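Local atomic coordinates of transcriptional regulator KdgR (Pseudomonas aeruginosa, PDB entry 5Y6I), a protein that probably binds DNA as a dimeric transcription factor of the IclR family, with a winged helix-turn-helix domain joined to a larger C-terminal domain. Residues K51-R54 and Y55-L59; A35-L38 and S39-A42; V164-L167 and R168-L172. All coordinates share one frame; numbering follows the deposited sequence.

Interaction 1: K51-R54 and Y55-L59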
# COMPACT_ATOMS: atom_id res chain seq x y z
N LYS A 51 -25.95 -12.19 -18.65
CA LYS A 51 -25.44 -12.72 -17.39
C LYS A 51 -24.66 -11.66 -16.62
O LYS A 51 -24.74 -11.62 -15.38
CB LYS A 51 -24.59 -13.97 -17.64
CG LYS A 51 -23.63 -14.33 -16.52
CD LYS A 51 -23.06 -15.76 -16.68
CE LYS A 51 -21.76 -15.76 -17.49
NZ LYS A 51 -21.27 -17.10 -17.95
N VAL A 52 -23.92 -10.79 -17.30
CA VAL A 52 -23.19 -9.75 -16.57
C VAL A 52 -24.18 -8.83 -15.88
O VAL A 52 -24.06 -8.55 -14.68
CB VAL A 52 -22.23 -8.97 -17.50
CG1 VAL A 52 -21.50 -7.85 -16.73
CG2 VAL A 52 -21.21 -9.92 -18.10
N HIS A 53 -25.19 -8.37 -16.61
CA HIS A 53 -26.20 -7.51 -15.99
C HIS A 53 -26.83 -8.17 -14.78
O HIS A 53 -27.09 -7.49 -13.77
CB HIS A 53 -27.29 -7.11 -16.99
CG HIS A 53 -28.45 -6.45 -16.34
ND1 HIS A 53 -28.50 -5.09 -16.09
CD2 HIS A 53 -29.59 -6.96 -15.81
CE1 HIS A 53 -29.62 -4.80 -15.46
NE2 HIS A 53 -30.30 -5.92 -15.28
N ARG A 54 -27.08 -9.48 -14.83
CA ARG A 54 -27.70 -10.16 -13.70
C ARG A 54 -26.80 -10.12 -12.47
O ARG A 54 -27.25 -9.75 -11.38
CB ARG A 54 -28.05 -11.61 -14.06
CG ARG A 54 -29.27 -12.11 -13.32
CD ARG A 54 -29.85 -13.38 -13.93
NE ARG A 54 -29.79 -13.39 -15.39
CZ ARG A 54 -29.22 -14.37 -16.09
NH1 ARG A 54 -28.66 -15.39 -15.44
NH2 ARG A 54 -29.20 -14.33 -17.42
N TYR A 55 -25.52 -10.47 -12.64
CA TYR A 55 -24.60 -10.48 -11.51
C TYR A 55 -24.21 -9.07 -11.09
O TYR A 55 -23.91 -8.85 -9.91
CB TYR A 55 -23.34 -11.29 -11.84
CG TYR A 55 -23.55 -12.79 -11.81
CD1 TYR A 55 -23.97 -13.47 -12.95
CD2 TYR A 55 -23.33 -13.52 -10.65
CE1 TYR A 55 -24.17 -14.82 -12.94
CE2 TYR A 55 -23.54 -14.89 -10.63
CZ TYR A 55 -23.95 -15.53 -11.78
OH TYR A 55 -24.15 -16.90 -11.78
N LEU A 56 -24.19 -8.11 -12.02
CA LEU A 56 -24.02 -6.71 -11.64
C LEU A 56 -25.03 -6.32 -10.56
O LEU A 56 -24.65 -5.79 -9.51
CB LEU A 56 -24.15 -5.80 -12.87
CG LEU A 56 -22.83 -5.36 -13.53
CD1 LEU A 56 -23.05 -4.54 -14.81
CD2 LEU A 56 -21.95 -4.56 -12.55
N GLN A 57 -26.31 -6.63 -10.79
CA GLN A 57 -27.35 -6.32 -9.81
C GLN A 57 -26.98 -6.82 -8.42
O GLN A 57 -27.07 -6.07 -7.44
CB GLN A 57 -28.68 -6.92 -10.27
CG GLN A 57 -29.16 -6.41 -11.63
CD GLN A 57 -29.11 -4.90 -11.74
OE1 GLN A 57 -28.24 -4.35 -12.42
NE2 GLN A 57 -30.04 -4.23 -11.08
N ALA A 58 -26.54 -8.08 -8.31
CA ALA A 58 -26.11 -8.60 -7.01
C ALA A 58 -24.96 -7.78 -6.42
O ALA A 58 -24.99 -7.41 -5.24
CB ALA A 58 -25.70 -10.07 -7.13
N LEU A 59 -23.94 -7.49 -7.24
CA LEU A 59 -22.79 -6.73 -6.76
C LEU A 59 -23.18 -5.31 -6.35
O LEU A 59 -22.53 -4.74 -5.47
CB LEU A 59 -21.67 -6.68 -7.80
CG LEU A 59 -21.06 -7.99 -8.36
CD1 LEU A 59 -20.11 -7.71 -9.51
CD2 LEU A 59 -20.34 -8.79 -7.26

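Interaction 2: A35-L38 and S39-A42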
# COMPACT_ATOMS: atom_id res chain seq x y z
N ALA A 35 -15.03 3.93 -14.47
CA ALA A 35 -16.44 3.77 -14.79
C ALA A 35 -16.55 2.96 -16.07
O ALA A 35 -15.73 3.13 -16.98
CB ALA A 35 -17.13 5.13 -14.97
N THR A 36 -17.56 2.09 -16.17
CA THR A 36 -17.67 1.24 -17.35
C THR A 36 -19.13 1.03 -17.74
O THR A 36 -20.04 1.08 -16.90
CB THR A 36 -16.92 -0.11 -17.13
OG1 THR A 36 -16.95 -0.88 -18.35
CG2 THR A 36 -17.50 -0.94 -15.98
N SER A 37 -19.36 0.83 -19.03
CA SER A 37 -20.66 0.41 -19.53
C SER A 37 -20.76 -1.11 -19.56
O SER A 37 -19.77 -1.81 -19.38
CB SER A 37 -20.93 0.98 -20.93
OG SER A 37 -20.34 0.14 -21.92
N LEU A 38 -21.98 -1.62 -19.79
CA LEU A 38 -22.19 -3.07 -19.74
C LEU A 38 -21.43 -3.77 -20.86
O LEU A 38 -20.71 -4.74 -20.61
CB LEU A 38 -23.69 -3.40 -19.83
CG LEU A 38 -23.96 -4.90 -20.00
CD1 LEU A 38 -23.70 -5.59 -18.68
CD2 LEU A 38 -25.40 -5.16 -20.46
N SER A 39 -21.56 -3.28 -22.09
CA SER A 39 -20.93 -3.93 -23.24
C SER A 39 -19.41 -3.99 -23.10
O SER A 39 -18.79 -4.98 -23.51
CB SER A 39 -21.30 -3.21 -24.52
OG SER A 39 -21.06 -4.04 -25.63
N ARG A 40 -18.80 -2.92 -22.58
CA ARG A 40 -17.36 -2.95 -22.36
C ARG A 40 -17.00 -3.94 -21.26
O ARG A 40 -15.97 -4.62 -21.35
CB ARG A 40 -16.85 -1.55 -22.02
CG ARG A 40 -16.42 -0.72 -23.23
CD ARG A 40 -15.13 -1.29 -23.84
NE ARG A 40 -13.95 -0.64 -23.27
CZ ARG A 40 -12.74 -1.19 -23.22
NH1 ARG A 40 -12.54 -2.41 -23.71
NH2 ARG A 40 -11.73 -0.52 -22.68
N LEU A 41 -17.87 -4.06 -20.26
CA LEU A 41 -17.67 -5.00 -19.15
C LEU A 41 -17.73 -6.45 -19.63
O LEU A 41 -16.82 -7.25 -19.36
CB LEU A 41 -18.72 -4.76 -18.08
CG LEU A 41 -18.49 -5.35 -16.70
CD1 LEU A 41 -17.05 -5.10 -16.26
CD2 LEU A 41 -19.44 -4.72 -15.71
N ALA A 42 -18.83 -6.82 -20.29
CA ALA A 42 -19.00 -8.20 -20.72
C ALA A 42 -17.94 -8.59 -21.75
O ALA A 42 -17.52 -9.76 -21.81
CB ALA A 42 -20.40 -8.41 -21.28

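Interaction 3: V164-L167 and R168-L172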
# COMPACT_ATOMS: atom_id res chain seq x y z
N VAL A 164 17.91 9.37 1.01
CA VAL A 164 19.21 8.74 0.95
C VAL A 164 20.35 9.72 1.22
O VAL A 164 21.40 9.32 1.72
CB VAL A 164 19.43 8.01 -0.40
CG1 VAL A 164 18.26 7.16 -0.78
CG2 VAL A 164 19.82 8.95 -1.50
N ALA A 165 20.14 11.02 0.95
CA ALA A 165 21.24 11.95 0.82
C ALA A 165 22.01 12.12 2.12
O ALA A 165 23.24 12.19 2.12
CB ALA A 165 20.73 13.30 0.31
N GLU A 166 21.30 12.20 3.25
CA GLU A 166 22.00 12.50 4.50
C GLU A 166 22.99 11.41 4.85
O GLU A 166 24.18 11.68 5.06
CB GLU A 166 21.01 12.70 5.66
CG GLU A 166 21.73 12.74 7.01
CD GLU A 166 20.79 12.86 8.19
OE1 GLU A 166 20.80 13.93 8.85
OE2 GLU A 166 20.04 11.88 8.45
N LEU A 167 22.54 10.15 4.90
CA LEU A 167 23.48 9.08 5.20
C LEU A 167 24.53 8.97 4.11
O LEU A 167 25.70 8.70 4.42
CB LEU A 167 22.75 7.74 5.42
CG LEU A 167 21.87 7.00 4.41
CD1 LEU A 167 22.65 5.90 3.71
CD2 LEU A 167 20.65 6.40 5.10
N ARG A 168 24.16 9.23 2.85
CA ARG A 168 25.18 9.28 1.81
C ARG A 168 26.21 10.36 2.09
O ARG A 168 27.40 10.17 1.82
CB ARG A 168 24.54 9.52 0.44
CG ARG A 168 25.60 9.72 -0.66
CD ARG A 168 24.99 10.12 -1.97
NE ARG A 168 24.76 11.54 -1.95
CZ ARG A 168 23.70 12.15 -2.47
NH1 ARG A 168 22.72 11.46 -3.06
NH2 ARG A 168 23.60 13.46 -2.38
N GLU A 169 25.78 11.50 2.65
CA GLU A 169 26.73 12.54 3.00
C GLU A 169 27.55 12.18 4.23
O GLU A 169 28.71 12.58 4.34
CB GLU A 169 25.99 13.86 3.20
CG GLU A 169 25.50 14.47 1.90
CD GLU A 169 24.36 15.44 2.09
OE1 GLU A 169 23.78 15.87 1.08
OE2 GLU A 169 24.05 15.77 3.26
N GLU A 170 26.97 11.43 5.17
CA GLU A 170 27.78 10.93 6.28
C GLU A 170 28.83 9.94 5.78
O GLU A 170 29.91 9.83 6.37
CB GLU A 170 26.90 10.26 7.33
CG GLU A 170 25.90 11.18 8.00
CD GLU A 170 25.04 10.45 9.01
OE1 GLU A 170 25.33 9.26 9.29
OE2 GLU A 170 24.07 11.05 9.51
N GLU A 171 28.54 9.25 4.67
CA GLU A 171 29.42 8.22 4.14
C GLU A 171 30.65 8.81 3.46
O GLU A 171 31.72 8.20 3.48
CB GLU A 171 28.64 7.35 3.15
CG GLU A 171 28.92 5.86 3.27
CD GLU A 171 27.79 5.01 2.70
OE1 GLU A 171 26.79 4.76 3.42
OE2 GLU A 171 27.90 4.58 1.53
N LEU A 172 30.52 9.99 2.84
CA LEU A 172 31.62 10.59 2.09
C LEU A 172 32.55 11.43 2.96
O LEU A 172 33.36 12.19 2.42
CB LEU A 172 31.10 11.44 0.93
CG LEU A 172 30.47 10.67 -0.25
CD1 LEU A 172 29.60 11.58 -1.09
CD2 LEU A 172 31.53 10.03 -1.13

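Interaction 1: K51-R54 and Y55-L59
His53 and Gln57, one helical turn apart, stack their flat groups across the contact. Imidazole and amide are nearly parallel, 14° apart. Gln57 CG lies over one ring face, 4.2 Å from the centroid of the His53 ring in a CH-pi contact, and Gln57 OE1 comes within 3.4 Å of His53 CE1. What folds the amide back over the imidazole is the bend at chi2 of Gln57 (-49°). On another side of the helix, the aliphatic chain of Lys51 packs on Tyr55, with Lys51 CG 3.7 Å from Tyr55 CE1, while Lys51 O meets the same ring at its edge, in plane. Toward the interior, Val52 and Leu56 run alongside each other, Val52 CG1 standing 4.1 Å from Leu56 CD1.

The backbone of helix 49-61 sets this spacing: Tyr55 N donates to Lys51 O, Leu56 N to Val52 O at 2.7 Å, and Gln57 N to His53 O. Beyond it, Val52 and Leu56 reach helix 38-45, Tyr55 leans on Val21 and Ile25 of helix 18-31, and Tyr55 also packs on Ala19 of the second subunit. By its place after helix 38-45, this is probably the recognition helix of the winged helix-turn-helix. Its chemistry is accordingly divided, an apolar strip seating it in the domain and a polar side of Lys51, His53, Arg54 and Gln57, consistent with a surface suited to DNA.

Interaction 2: A35-L38 and S39-A42
Ser37 caps helix 38-45, its hydroxyl reaching Arg40 N across the first turn, at the start of the first helix of the helix-turn-helix motif. This N-cap bond is straight (171°) but long and weak, with Ser37 OG 3.5 Å from Arg40 N. The chi1 of 84° sets OG between the backbone N and the carbonyl carbon of Ser37, which turns it toward the first turn of the helix.

Stronger hydrogen bonds follow behind the cap. Ser37 O is gripped twice: Leu41 N donates to it at 3.1 Å from a position tilted off the carbonyl plane, and Thr36 OG1 donates at the same 3.1 Å to Ser37 O, in that plane and on a lone pair. One further along, Ala42 N donates to Leu38 O at 2.8 Å. The loop is also tied to the wing by backbone hydrogen bonding between Thr36 and Tyr74 of strand 74-76.

The remaining contacts are van der Waals. Leu41 and Ala42 face inward, Leu41 onto Leu29 of helix 18-31 and Leu56 of helix 49-61, and Ala42 onto Val52; Leu38 meets Ala49 and Val52. Thr36 meets the helix side chains roughly at right angles. Its hydroxyl oxygen OG1 lies 3.7 Å from Arg40 CB, and its methyl CG2 sits 4.2 Å from Leu41 CD1.

Interaction 3: V164-L167 and R168-L172
Arg168 folds back along helix 162-171 and lays its guanidinium against Ala165, an i to i+3 contact on a short helix of the IclR C-terminal domain. The chain leaves with CG opposite the backbone N (chi1 174°) and runs straight until it turns at chi3 (83°), which carries the flat group back toward the start of the helix. There Ala165 CA lies 4.1 Å above the plane of the Arg168 guanidinium, over its centre, while Arg168 NH2 is 3.9 Å from Ala165 CB. Val164 adds its CG2 methyl near NH1. The charged end is fixed from outside by a salt bridge of NH1 to Glu161, and Leu146 and Leu147 also pack on Arg168.

Glu169 takes another course, its CG tucked beside its own backbone N and resting near Ala165 O. Glu171 turns to the loop that precedes helix 150-158, where its two carboxylate oxygens accept from Leu146 N and Leu147 N. The backbone keeps its i to i+4 bonds: Arg168 N bonds to Val164 O at 3.0 Å, Glu170 N to Glu166 O at 2.8 Å, and Glu171 N to Leu167 O; Glu169 N donates to Ala165 O and also, weakly, to Glu166 O.

Glu166 and Glu170 both extend outward, side by side. Their like charges may raise each other's proton affinity somewhat. The carboxylate planes are turned 42° from each other, and Glu166 OE2 lies 4.2 Å from Glu170 OE2.

Overall arrangement
Along the chain the order is interaction 2, interaction 1, interaction 3. The first two belong to the same helix-turn-helix domain, on the consecutive helices 38-45 and 49-61, with centres about 12 Å apart. They meet directly: Val52 packs on both Leu38 and Ala42, one methyl to each, and Leu56 CD1 lies 3.7 Å from Leu41 CD2, so the capped helix seats the one expected to read DNA. Interaction 3 is remote, on helix 162-171 of the C-terminal domain and across the chain's centre, its centre about 56 Å from that of interaction 1. The pair thus marks the probable DNA-binding end of this elongated regulator, and interaction 3 the surface of the other domain.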